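Local coordinates for protein nitrite transporter NirC (Salmonella enterica subsp. enterica serovar Typhimurium, PDB 4FC4) that conducts nitrite across the cytoplasmic membrane, for both uptake and export, as a channel of the formate/nitrite transporter family, at residues G82-L87 with A103-T108. Sequence-based numbering, arbitrary orientation.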
loop_
_atom_site.group_PDB
_atom_site.type_symbol
_atom_site.label_atom_id
_atom_site.label_comp_id
_atom_site.label_asym_id
_atom_site.label_seq_id
_atom_site.Cartn_x
_atom_site.Cartn_y
_atom_site.Cartn_z
ATOM N N GLY B 82 -11.756 -19.227 14.315
ATOM C CA GLY B 82 -10.715 -18.704 15.220
ATOM C C GLY B 82 -10.895 -19.342 16.595
ATOM O O GLY B 82 -9.910 -19.647 17.276
ATOM N N HIS B 83 -12.152 -19.553 16.988
ATOM C CA HIS B 83 -12.446 -20.270 18.208
ATOM C C HIS B 83 -11.770 -21.622 18.262
ATOM O O HIS B 83 -11.323 -22.056 19.360
ATOM C CB HIS B 83 -13.964 -20.355 18.461
ATOM C CG HIS B 83 -14.579 -19.068 18.966
ATOM N ND1 HIS B 83 -15.767 -19.034 19.581
ATOM C CD2 HIS B 83 -14.120 -17.737 18.917
ATOM C CE1 HIS B 83 -16.075 -17.766 19.952
ATOM N NE2 HIS B 83 -15.063 -16.960 19.547
ATOM N N THR B 84 -11.642 -22.302 17.105
ATOM C CA THR B 84 -10.995 -23.635 17.136
ATOM C C THR B 84 -9.576 -23.573 17.742
ATOM O O THR B 84 -9.214 -24.471 18.576
ATOM C CB THR B 84 -10.929 -24.363 15.777
ATOM O OG1 THR B 84 -10.071 -23.650 14.909
ATOM C CG2 THR B 84 -12.283 -24.555 15.152
ATOM N N MET B 85 -8.796 -22.543 17.317
ATOM C CA MET B 85 -7.464 -22.241 17.904
ATOM C C MET B 85 -7.507 -21.715 19.339
ATOM O O MET B 85 -6.799 -22.250 20.199
ATOM C CB MET B 85 -6.654 -21.270 17.050
ATOM C CG MET B 85 -5.244 -20.944 17.554
ATOM S SD MET B 85 -4.440 -19.803 16.364
ATOM C CE MET B 85 -5.210 -18.237 16.756
ATOM N N PHE B 86 -8.345 -20.711 19.605
ATOM C CA PHE B 86 -8.314 -20.004 20.884
ATOM C C PHE B 86 -8.623 -20.983 22.011
ATOM O O PHE B 86 -7.903 -21.078 23.058
ATOM C CB PHE B 86 -9.336 -18.828 20.909
ATOM C CG PHE B 86 -8.930 -17.604 20.097
ATOM C CD1 PHE B 86 -7.713 -16.940 20.322
ATOM C CD2 PHE B 86 -9.791 -17.084 19.110
ATOM C CE1 PHE B 86 -7.362 -15.792 19.576
ATOM C CE2 PHE B 86 -9.445 -15.948 18.360
ATOM C CZ PHE B 86 -8.230 -15.311 18.582
ATOM N N LEU B 87 -9.723 -21.708 21.793
ATOM C CA LEU B 87 -10.225 -22.638 22.777
ATOM C C LEU B 87 -9.253 -23.780 23.021
ATOM O O LEU B 87 -9.138 -24.255 24.138
ATOM C CB LEU B 87 -11.613 -23.125 22.396
ATOM C CG LEU B 87 -12.652 -22.009 22.219
ATOM C CD1 LEU B 87 -14.013 -22.627 21.976
ATOM C CD2 LEU B 87 -12.747 -21.119 23.452
ATOM N N ALA B 103 -18.634 -27.338 24.308
ATOM C CA ALA B 103 -19.962 -26.752 24.439
ATOM C C ALA B 103 -20.072 -25.423 23.644
ATOM O O ALA B 103 -21.139 -25.035 23.171
ATOM C CB ALA B 103 -20.271 -26.536 25.897
ATOM N N ILE B 104 -18.945 -24.749 23.470
ATOM C CA ILE B 104 -18.950 -23.454 22.873
ATOM C C ILE B 104 -18.872 -23.478 21.336
ATOM O O ILE B 104 -19.633 -22.759 20.667
ATOM C CB ILE B 104 -17.818 -22.595 23.486
ATOM C CG1 ILE B 104 -18.111 -22.345 24.997
ATOM C CG2 ILE B 104 -17.632 -21.332 22.683
ATOM C CD1 ILE B 104 -17.097 -21.465 25.691
ATOM N N LEU B 105 -17.950 -24.281 20.787
ATOM C CA LEU B 105 -17.684 -24.300 19.342
ATOM C C LEU B 105 -18.984 -24.417 18.503
ATOM O O LEU B 105 -19.147 -23.648 17.559
ATOM C CB LEU B 105 -16.662 -25.390 18.948
ATOM C CG LEU B 105 -15.191 -25.092 19.214
ATOM C CD1 LEU B 105 -14.392 -26.336 18.920
ATOM C CD2 LEU B 105 -14.657 -23.886 18.376
ATOM N N PRO B 106 -19.892 -25.376 18.835
ATOM C CA PRO B 106 -21.126 -25.510 18.026
ATOM C C PRO B 106 -22.037 -24.253 18.089
ATOM O O PRO B 106 -22.672 -23.876 17.080
ATOM C CB PRO B 106 -21.849 -26.752 18.648
ATOM C CG PRO B 106 -21.134 -27.042 19.944
ATOM C CD PRO B 106 -19.720 -26.507 19.772
ATOM N N GLN B 107 -22.135 -23.639 19.269
ATOM C CA GLN B 107 -22.807 -22.352 19.395
ATOM C C GLN B 107 -22.204 -21.260 18.483
ATOM O O GLN B 107 -22.965 -20.518 17.825
ATOM C CB GLN B 107 -22.693 -21.815 20.797
ATOM C CG GLN B 107 -23.200 -22.701 21.914
ATOM C CD GLN B 107 -23.417 -21.863 23.178
ATOM O OE1 GLN B 107 -24.002 -22.351 24.124
ATOM N NE2 GLN B 107 -22.945 -20.568 23.176
ATOM N N THR B 108 -20.875 -21.134 18.473
ATOM C CA THR B 108 -20.247 -20.057 17.689
ATOM C C THR B 108 -20.607 -20.326 16.233
ATOM O O THR B 108 -20.996 -19.436 15.484
ATOM C CB THR B 108 -18.722 -20.015 17.859
ATOM O OG1 THR B 108 -18.360 -20.151 19.247
ATOM C CG2 THR B 108 -18.126 -18.668 17.269
#
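His83 and Thr108 make the polar link between two nearly antiparallel helix segments, 82-87 and 103-108, whose axes come within 10.1 Å at an angle of 163°. The His83 side chain leaves its helix with CG anti to the carbonyl carbon (chi1 -76°), which carries the imidazole across to Thr108. There ND1 of His83 and OG1 of Thr108 share a hydrogen bond of 2.8 Å. The other ring nitrogen, NE2, is hydrogen-bonded to Glu78, so the imidazole is gripped at both nitrogens and its rotation is fixed; the carboxylate may also polarise it. Thr108 adds a methyl contact: its CG2, anti to its own backbone N, lies over one face of the ring, 3.3 Å from His83 ND1.

The other contacts are van der Waals packing, mostly between hydrocarbon groups. Leu105 reaches in with CD2, which packs 3.6 Å from His83 CB and also against the backbone N of Thr84, whose CG2 it meets at 4.1 Å. One turn beyond His83, Leu87 rests CD1 against both Ile104 CG2 and Leu105 CD2, 3.9 Å from each; the two leucine side chains run alongside each other, pointing opposite ways.

All six touching residues are buried. Helix 80-93 and helix 98-125, most of the latter predicted to be transmembrane, form a helical hairpin within one subunit of the pentamer; no other subunit touches the two segments. Ile16 of helix 3-22 touches His83, Phe27 of helix 24-51 packs on Ile104 and Thr108, and helices 150-172 and 219-248 both reach Thr84.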